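Local coordinates for 4-hydroxybutyrate coenzyme A transferase (Shewanella oneidensis, PDB 2OAS), which probably transfers coenzyme A between short carboxylic acids such as acetate and 4-hydroxybutyrate, at residues H54-E59 against P179-A184; S98-L103 against V133-A138; D205-G210 against A217-L222; G263-L266 against K270-D273. One frame throughout, in Å; residues are numbered along the deposited sequence.

Contact 1. Residues H54-E59 against P179-A184; sequences HTEGAE and PIHSFA
E56 sets CG beside its backbone N and anti to the carbonyl carbon (chi1 -60°), and its chain then bends at chi2 (-98°). This carries the carboxylate toward H181. H181 turns its ring back toward E56 by placing CG anti to its own backbone N. The two side chains meet nearly at right angles. The carboxylate and imidazole planes stand 86° apart, and E56 OE1 comes obliquely to H181 ND1 at 3.9 Å. The second touch is apolar. E56 CB faces the proline ring of P179, with E56 CB 4.1 Å from P179 CG. E56 thus meets P179 through CB and approaches H181 through its acid end. Both segments are loops. Residues 54-59 follow strand 48-52 of the large parallel sheet in the N-terminal half. Residues 179-184 run from strand 170-173 of the same sheet to helix 188-200, on the way into the second half of the chain. On the 54-59 side the backbone is tied down by T30, whose OG1 is hydrogen-bonded to both E56 N and T55 OG1. The H181 ring also packs on I211, and its side chain lies about 8 Å from the bound coenzyme A at the nearest atoms. The contact is therefore close to the bound ligand, but the residues that touch are only partly covered. No hydrogen bond or stack joins the acid and the ring. The chemistry implies a light link of van der Waals touch, with at most a through-space electrostatic effect between E56 and H181.

Contact 2. Residues S98-L103 against V133-A138; sequences SEVPKL and VEATLA
The two chains come close at P101 and A138, whose CA atoms are 5.2 Å apart, near the start of one helix and within the first turn of another. Small side chains permit this approach. A138 CB sits 3.7 Å from P101 CB and also touches P101 CA. A turn back, A135 CB faces two residues. V100 holds CG1 anti to its backbone N (chi1 -175°), which sets that methyl 3.8 Å from A135 CB. The ring of P101, the next residue, meets the same methyl, with P101 CG 4.0 Å from A135 CB. All four touching residues are buried. The helices, 100-105 and 136-142, lead into strands 113-118 and 145-150. These strands are neighbours in the parallel sheet of the N-terminal alpha/beta half, so the contact packs the N-terminal ends of two helices that precede neighbouring strands. I286 of helix 286-289 touches both P101 and A135. Before the second helix, E134 folds back on its own chain. Its OE2 accepts a hydrogen bond from A135 N at 2.9 Å, on the anti side of the carboxylate and 21° out of its plane. OE1 is taken by S26 N, so both oxygens of this buried acid have a partner. The other face of 98-103 meets the second subunit. There E99 OE2 forms a salt bridge with R337 NE of that subunit, and K102 NZ is hydrogen-bonded to G340 O of the same subunit.

Contact 3. Residues D205-G210 against A217-L222; sequences DCLQMG and AVLSCL
M209 and L219 make the closest touch between segment 205-210, which holds strand 206-208, and helix 213-220, the first two elements of a beta-alpha-beta unit that ends in strand 229-230. M209 is a selenomethionine. Its chain bends at chi3 (-111°), which lays CE against the leucine, with M209 CE 3.2 Å from L219 CD2. That is tight for two methyl groups. The two side chains run past each other in opposite directions, and M209 SE lies 4.0 Å from L219 CG. An alanine in place of L219 would remove the isopropyl end and would probably leave the M209 methyl without its partner and open a gap under the helix. L207 and L222 meet tip to tip, with L207 CD1 3.8 Å from L222 CD2. V218 touches more loosely, with V218 CG1 4.5 Å from M209 SE. These residues are all buried and apolar. In the next shell, I239 and L242 of helix 237-244 cover L219, and L242 also touches L222. V197 of helix 188-200 backs V218. On the sheet side, M302 packs on L207 and I304 on M209, both from the adjacent strand 301-305. Further out, D205 OD1 forms a salt bridge with R346 NH2 at the start of the strand. M209 N is hydrogen-bonded to OG1 of T232, the residue before E233, where coenzyme A binds covalently.

Contact 4. Residues G263-L266 against K270-D273; sequences GFAL and KLYD
L271 and Y272 press on the backbone of L266, and this is the tight part of the contact. L271 CD2 lies 3.6 Å from L266 O. Y272 brings its phenol end in at about a right angle to this, with Y272 OH 3.8 Å from L266 CA. L266 CA meets the tyrosine ring at its edge, near the ring plane. The L266 side chain starts away from the helix. With CG anti to the backbone N (chi1 -161°), it then runs alongside Y272 and points the same way, and L266 CD1 stops 4.0 Å from Y272 OH. The hydroxyl is well satisfied. It gives its proton to P179 O and accepts a hydrogen bond from G267 N, which should fix the rotation of the phenol. L266 O, touched by the leucine methyl, is hydrogen-bonded to S236 OG. The segments form a short strand-turn-helix connection. The weakly bonded strand 264-265 pairs in parallel with strand 234-235, and helix 269-275 packs against it after a short turn. F264 faces elsewhere, into the coenzyme A pocket, where it touches the bound ligand. The packing slackens at A265. Its CB is 4.4 Å from L271 CD2, and A265 O is just as far from Y272 CE1 at the ring edge. L271 fills in here against D237 and L240 of helix 237-244. The far side of the helix is open to solvent. K270 and D273 are exposed there and turn from the strand, and K270 NZ has a long, weak ion pair with E244 OE2.

In the fold
Along the chain, contact 2 falls within the span bridged by contact 1; contacts 3 and 4 follow. Contacts 1 and 2 belong to the large parallel sheet of the N-terminal half, one at its loops and one at its helices. Contact 3 lies in the second, mixed sheet, with its centre 26 Å from that of contact 2, across the middle of the chain. Contact 4 joins the two halves. Its centre is 13 Å from that of contact 1, where H181 CG packs 3.3 Å from L266 CD2. It reaches contact 2 through G263 O, which probably bonds V133 N and E134 N. All have side chains within about 10 Å of coenzyme A; F264 touches it.

Contact 1. Residues H54-E59 against P179-A184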
# COMPACT_ATOMS: atom_id res chain seq x y z
N HIS A 54 -20.08 5.12 0.18
CA HIS A 54 -20.94 5.06 1.35
C HIS A 54 -22.14 5.97 1.07
O HIS A 54 -21.98 7.14 0.69
CB HIS A 54 -20.15 5.53 2.58
CG HIS A 54 -20.89 5.34 3.87
ND1 HIS A 54 -22.00 6.09 4.22
CD2 HIS A 54 -20.71 4.46 4.88
CE1 HIS A 54 -22.47 5.68 5.38
NE2 HIS A 54 -21.71 4.68 5.80
N THR A 55 -23.35 5.44 1.23
CA THR A 55 -24.54 6.24 0.97
C THR A 55 -25.35 6.47 2.24
O THR A 55 -25.23 5.73 3.21
CB THR A 55 -25.43 5.58 -0.09
OG1 THR A 55 -26.54 6.44 -0.37
CG2 THR A 55 -25.98 4.24 0.43
N GLU A 56 -26.18 7.51 2.24
CA GLU A 56 -27.00 7.82 3.41
C GLU A 56 -28.46 8.03 3.04
O GLU A 56 -28.76 8.76 2.11
CB GLU A 56 -26.47 9.09 4.08
CG GLU A 56 -25.02 9.02 4.56
CD GLU A 56 -24.90 8.70 6.04
OE1 GLU A 56 -23.76 8.47 6.51
OE2 GLU A 56 -25.93 8.70 6.74
N GLY A 57 -29.36 7.37 3.77
CA GLY A 57 -30.78 7.52 3.50
C GLY A 57 -31.28 6.98 2.17
O GLY A 57 -32.28 7.46 1.65
N ALA A 58 -30.59 5.98 1.63
CA ALA A 58 -31.01 5.40 0.35
C ALA A 58 -31.50 3.96 0.53
O ALA A 58 -31.40 3.15 -0.39
CB ALA A 58 -29.85 5.44 -0.64
N GLU A 59 -32.04 3.66 1.71
CA GLU A 59 -32.53 2.30 1.96
C GLU A 59 -33.75 1.93 1.14
O GLU A 59 -34.14 0.76 1.12
CB GLU A 59 -32.82 2.06 3.44
CG GLU A 59 -33.50 3.20 4.17
CD GLU A 59 -32.52 4.31 4.51
OE1 GLU A 59 -31.48 4.00 5.12
OE2 GLU A 59 -32.81 5.48 4.18
N PRO A 179 -28.61 14.67 5.78
CA PRO A 179 -28.40 13.76 6.90
C PRO A 179 -27.40 14.33 7.91
O PRO A 179 -26.23 14.48 7.60
CB PRO A 179 -27.90 12.48 6.22
CG PRO A 179 -27.24 13.00 4.98
CD PRO A 179 -28.20 14.05 4.51
N ILE A 180 -27.87 14.66 9.10
CA ILE A 180 -27.00 15.22 10.12
C ILE A 180 -26.03 14.17 10.67
O ILE A 180 -24.94 14.51 11.13
CB ILE A 180 -27.81 15.79 11.30
CG1 ILE A 180 -28.70 14.70 11.89
CG2 ILE A 180 -28.64 16.98 10.84
CD1 ILE A 180 -29.44 15.12 13.13
N HIS A 181 -26.43 12.91 10.60
CA HIS A 181 -25.56 11.84 11.09
C HIS A 181 -25.00 12.16 12.48
O HIS A 181 -23.99 12.85 12.61
CB HIS A 181 -24.40 11.62 10.12
CG HIS A 181 -23.47 10.53 10.54
ND1 HIS A 181 -23.74 9.19 10.32
CD2 HIS A 181 -22.28 10.57 11.20
CE1 HIS A 181 -22.76 8.46 10.82
NE2 HIS A 181 -21.86 9.27 11.36
N SER A 182 -25.68 11.66 13.51
CA SER A 182 -25.24 11.86 14.89
C SER A 182 -25.30 10.51 15.61
O SER A 182 -25.57 10.45 16.81
CB SER A 182 -26.14 12.88 15.60
OG SER A 182 -25.57 13.25 16.85
N PHE A 183 -25.05 9.44 14.85
CA PHE A 183 -25.07 8.07 15.38
C PHE A 183 -23.99 7.80 16.43
O PHE A 183 -24.08 6.84 17.21
CB PHE A 183 -24.93 7.06 14.23
CG PHE A 183 -26.00 7.19 13.16
CD1 PHE A 183 -25.92 8.18 12.19
CD2 PHE A 183 -27.09 6.32 13.14
CE1 PHE A 183 -26.91 8.30 11.20
CE2 PHE A 183 -28.08 6.43 12.17
CZ PHE A 183 -27.99 7.43 11.20
N ALA A 184 -22.97 8.66 16.46
CA ALA A 184 -21.88 8.52 17.42
C ALA A 184 -22.44 8.65 18.84
O ALA A 184 -23.59 9.03 19.04
CB ALA A 184 -20.83 9.60 17.16

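Contact 2. Residues S98-L103 against V133-A138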
# COMPACT_ATOMS: atom_id res chain seq x y z
N SER A 98 -8.89 7.13 -3.81
CA SER A 98 -8.20 8.02 -4.74
C SER A 98 -8.11 7.44 -6.15
O SER A 98 -7.85 8.16 -7.11
CB SER A 98 -6.80 8.34 -4.23
OG SER A 98 -6.09 7.14 -3.97
N GLU A 99 -8.32 6.13 -6.28
CA GLU A 99 -8.24 5.48 -7.59
C GLU A 99 -9.58 5.53 -8.33
O GLU A 99 -9.63 5.27 -9.53
CB GLU A 99 -7.83 4.01 -7.46
CG GLU A 99 -6.49 3.72 -6.81
CD GLU A 99 -5.30 4.19 -7.64
OE1 GLU A 99 -5.24 3.85 -8.84
OE2 GLU A 99 -4.42 4.87 -7.07
N VAL A 100 -10.65 5.86 -7.63
CA VAL A 100 -11.96 5.89 -8.26
C VAL A 100 -12.05 6.92 -9.39
O VAL A 100 -12.55 6.62 -10.45
CB VAL A 100 -13.05 6.14 -7.23
CG1 VAL A 100 -14.42 6.05 -7.89
CG2 VAL A 100 -12.93 5.12 -6.10
N PRO A 101 -11.56 8.15 -9.16
CA PRO A 101 -11.61 9.19 -10.20
C PRO A 101 -10.89 8.74 -11.46
O PRO A 101 -11.33 9.02 -12.58
CB PRO A 101 -10.92 10.37 -9.54
CG PRO A 101 -11.28 10.20 -8.12
CD PRO A 101 -11.04 8.71 -7.91
N LYS A 102 -9.78 8.04 -11.27
CA LYS A 102 -8.98 7.55 -12.38
C LYS A 102 -9.71 6.46 -13.18
O LYS A 102 -9.58 6.39 -14.41
CB LYS A 102 -7.63 7.00 -11.88
CG LYS A 102 -6.85 6.24 -12.95
CD LYS A 102 -6.21 4.95 -12.39
CE LYS A 102 -5.67 4.05 -13.53
NZ LYS A 102 -4.91 2.82 -13.09
N LEU A 103 -10.45 5.60 -12.48
CA LEU A 103 -11.20 4.52 -13.12
C LEU A 103 -12.24 5.13 -14.05
O LEU A 103 -12.55 4.59 -15.11
CB LEU A 103 -11.92 3.67 -12.06
CG LEU A 103 -12.49 2.32 -12.51
CD1 LEU A 103 -11.35 1.35 -12.72
CD2 LEU A 103 -13.43 1.76 -11.46
N VAL A 133 -17.50 16.13 -2.51
CA VAL A 133 -16.85 16.28 -3.79
C VAL A 133 -16.38 14.89 -4.17
O VAL A 133 -16.69 14.40 -5.25
CB VAL A 133 -15.66 17.23 -3.73
CG1 VAL A 133 -14.96 17.27 -5.08
CG2 VAL A 133 -16.14 18.63 -3.36
N GLU A 134 -15.64 14.26 -3.27
CA GLU A 134 -15.14 12.90 -3.50
C GLU A 134 -14.84 12.58 -4.97
O GLU A 134 -14.03 13.26 -5.61
CB GLU A 134 -16.11 11.85 -2.91
CG GLU A 134 -17.59 12.30 -2.72
CD GLU A 134 -18.56 11.53 -3.60
OE1 GLU A 134 -19.79 11.61 -3.39
OE2 GLU A 134 -18.08 10.83 -4.51
N ALA A 135 -15.49 11.56 -5.51
CA ALA A 135 -15.27 11.15 -6.88
C ALA A 135 -16.42 11.50 -7.81
O ALA A 135 -16.40 11.14 -8.99
CB ALA A 135 -15.02 9.66 -6.93
N THR A 136 -17.41 12.20 -7.28
CA THR A 136 -18.57 12.58 -8.08
C THR A 136 -18.16 13.58 -9.17
O THR A 136 -18.66 13.54 -10.30
CB THR A 136 -19.72 13.11 -7.15
OG1 THR A 136 -20.77 13.68 -7.95
CG2 THR A 136 -19.20 14.14 -6.18
N LEU A 137 -17.22 14.46 -8.84
CA LEU A 137 -16.73 15.46 -9.78
C LEU A 137 -16.18 14.75 -11.02
O LEU A 137 -16.44 15.15 -12.16
CB LEU A 137 -15.65 16.30 -9.10
CG LEU A 137 -15.11 17.55 -9.80
CD1 LEU A 137 -14.13 17.14 -10.85
CD2 LEU A 137 -16.26 18.35 -10.39
N ALA A 138 -15.43 13.67 -10.78
CA ALA A 138 -14.85 12.87 -11.86
C ALA A 138 -15.95 12.13 -12.62
O ALA A 138 -15.88 11.96 -13.85
CB ALA A 138 -13.84 11.88 -11.28

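Contact 3. Residues D205-G210 against A217-L222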
# COMPACT_ATOMS: atom_id res chain seq x y z
N ASP A 205 0.83 19.65 14.39
CA ASP A 205 0.53 18.44 13.64
C ASP A 205 -0.58 18.66 12.64
O ASP A 205 -1.52 19.41 12.90
CB ASP A 205 0.14 17.31 14.57
CG ASP A 205 1.33 16.59 15.15
OD1 ASP A 205 2.48 17.05 14.99
OD2 ASP A 205 1.11 15.54 15.78
N CYS A 206 -0.46 18.00 11.49
CA CYS A 206 -1.46 18.10 10.42
C CYS A 206 -2.41 16.90 10.50
O CYS A 206 -2.13 15.84 9.93
CB CYS A 206 -0.77 18.14 9.08
SG CYS A 206 -1.90 18.43 7.76
N LEU A 207 -3.53 17.09 11.17
CA LEU A 207 -4.51 16.03 11.40
C LEU A 207 -5.29 15.44 10.24
O LEU A 207 -5.58 16.10 9.23
CB LEU A 207 -5.54 16.48 12.44
CG LEU A 207 -5.08 17.02 13.79
CD1 LEU A 207 -6.29 17.52 14.57
CD2 LEU A 207 -4.34 15.94 14.54
N GLN A 208 -5.64 14.17 10.43
CA GLN A 208 -6.45 13.41 9.50
C GLN A 208 -7.19 12.37 10.33
O GLN A 208 -6.56 11.53 10.98
CB GLN A 208 -5.58 12.75 8.44
CG GLN A 208 -6.37 11.96 7.40
CD GLN A 208 -6.83 10.59 7.93
OE1 GLN A 208 -6.01 9.72 8.24
NE2 GLN A 208 -8.15 10.41 8.05
N MSE A 209 -8.52 12.44 10.30
CA MSE A 209 -9.37 11.53 11.06
C MSE A 209 -10.71 11.22 10.44
O MSE A 209 -11.11 11.80 9.44
CB MSE A 209 -9.68 12.12 12.42
CG MSE A 209 -8.54 12.15 13.38
SE MSE A 209 -9.22 12.98 14.95
CE MSE A 209 -8.19 14.63 14.81
N GLY A 210 -11.42 10.29 11.09
CA GLY A 210 -12.74 9.89 10.65
C GLY A 210 -13.81 10.32 11.66
O GLY A 210 -13.52 11.10 12.57
N ALA A 217 -13.47 11.79 21.04
CA ALA A 217 -12.77 11.72 22.31
C ALA A 217 -11.35 12.24 22.11
O ALA A 217 -10.81 12.92 22.99
CB ALA A 217 -12.73 10.27 22.80
N VAL A 218 -10.76 11.94 20.97
CA VAL A 218 -9.41 12.40 20.67
C VAL A 218 -9.39 13.91 20.53
O VAL A 218 -8.52 14.59 21.08
CB VAL A 218 -8.89 11.79 19.35
CG1 VAL A 218 -7.50 12.34 19.04
CG2 VAL A 218 -8.85 10.26 19.46
N LEU A 219 -10.35 14.44 19.78
CA LEU A 219 -10.45 15.87 19.56
C LEU A 219 -10.69 16.62 20.85
O LEU A 219 -10.19 17.72 21.04
CB LEU A 219 -11.56 16.16 18.56
CG LEU A 219 -11.23 15.66 17.15
CD1 LEU A 219 -12.47 15.66 16.30
CD2 LEU A 219 -10.15 16.55 16.55
N SER A 220 -11.45 16.02 21.75
CA SER A 220 -11.72 16.66 23.02
C SER A 220 -10.46 16.76 23.88
O SER A 220 -10.40 17.58 24.80
CB SER A 220 -12.81 15.90 23.77
OG SER A 220 -12.51 14.52 23.87
N CYS A 221 -9.44 15.95 23.58
CA CYS A 221 -8.20 15.99 24.34
C CYS A 221 -7.13 16.84 23.66
O CYS A 221 -5.99 16.88 24.12
CB CYS A 221 -7.66 14.58 24.55
SG CYS A 221 -8.84 13.41 25.33
N LEU A 222 -7.50 17.52 22.58
CA LEU A 222 -6.55 18.36 21.86
C LEU A 222 -6.80 19.83 22.10
O LEU A 222 -6.12 20.68 21.51
CB LEU A 222 -6.64 18.08 20.35
CG LEU A 222 -5.67 17.09 19.70
CD1 LEU A 222 -5.66 15.79 20.48
CD2 LEU A 222 -6.09 16.83 18.26

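Contact 4. Residues G263-L266 against K270-D273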
# COMPACT_ATOMS: atom_id res chain seq x y z
N GLY A 263 -12.26 15.84 1.46
CA GLY A 263 -12.97 15.36 0.30
C GLY A 263 -14.46 15.54 0.52
O GLY A 263 -15.23 15.67 -0.44
N PHE A 264 -14.87 15.52 1.79
CA PHE A 264 -16.27 15.70 2.17
C PHE A 264 -16.47 15.98 3.66
O PHE A 264 -15.52 15.96 4.45
CB PHE A 264 -17.11 14.50 1.74
CG PHE A 264 -16.46 13.18 2.00
CD1 PHE A 264 -15.57 12.65 1.09
CD2 PHE A 264 -16.73 12.49 3.17
CE1 PHE A 264 -14.93 11.43 1.33
CE2 PHE A 264 -16.11 11.27 3.44
CZ PHE A 264 -15.20 10.73 2.52
N ALA A 265 -17.71 16.28 4.03
CA ALA A 265 -18.06 16.59 5.41
C ALA A 265 -19.37 15.91 5.82
O ALA A 265 -20.22 15.61 4.98
CB ALA A 265 -18.19 18.10 5.58
N LEU A 266 -19.53 15.71 7.12
CA LEU A 266 -20.73 15.05 7.64
C LEU A 266 -20.91 15.43 9.11
O LEU A 266 -19.99 15.24 9.91
CB LEU A 266 -20.57 13.53 7.52
CG LEU A 266 -21.88 12.77 7.59
CD1 LEU A 266 -22.56 12.92 6.24
CD2 LEU A 266 -21.65 11.29 7.90
N LYS A 270 -24.82 22.98 12.11
CA LYS A 270 -23.84 24.01 12.46
C LYS A 270 -22.61 23.82 11.57
O LYS A 270 -21.99 24.78 11.13
CB LYS A 270 -23.42 23.86 13.93
CG LYS A 270 -23.77 25.04 14.82
CD LYS A 270 -22.55 25.50 15.64
CE LYS A 270 -22.00 24.38 16.53
NZ LYS A 270 -20.64 24.72 17.09
N LEU A 271 -22.25 22.57 11.33
CA LEU A 271 -21.10 22.27 10.50
C LEU A 271 -21.38 22.71 9.07
O LEU A 271 -20.57 23.42 8.47
CB LEU A 271 -20.79 20.77 10.51
CG LEU A 271 -19.49 20.33 9.82
CD1 LEU A 271 -18.31 20.92 10.57
CD2 LEU A 271 -19.38 18.80 9.81
N TYR A 272 -22.52 22.30 8.54
CA TYR A 272 -22.86 22.65 7.16
C TYR A 272 -22.95 24.16 7.01
O TYR A 272 -22.81 24.72 5.92
CB TYR A 272 -24.19 22.01 6.76
CG TYR A 272 -24.22 20.50 6.92
CD1 TYR A 272 -23.07 19.73 6.71
CD2 TYR A 272 -25.40 19.84 7.26
CE1 TYR A 272 -23.11 18.34 6.84
CE2 TYR A 272 -25.44 18.45 7.38
CZ TYR A 272 -24.29 17.71 7.17
OH TYR A 272 -24.29 16.34 7.31
N ASP A 273 -23.17 24.82 8.13
CA ASP A 273 -23.31 26.25 8.16
C ASP A 273 -21.95 26.90 8.12
O ASP A 273 -21.76 27.99 7.56
CB ASP A 273 -24.00 26.64 9.43
CG ASP A 273 -24.89 27.80 9.25
OD1 ASP A 273 -24.38 28.86 8.79
OD2 ASP A 273 -26.08 27.65 9.55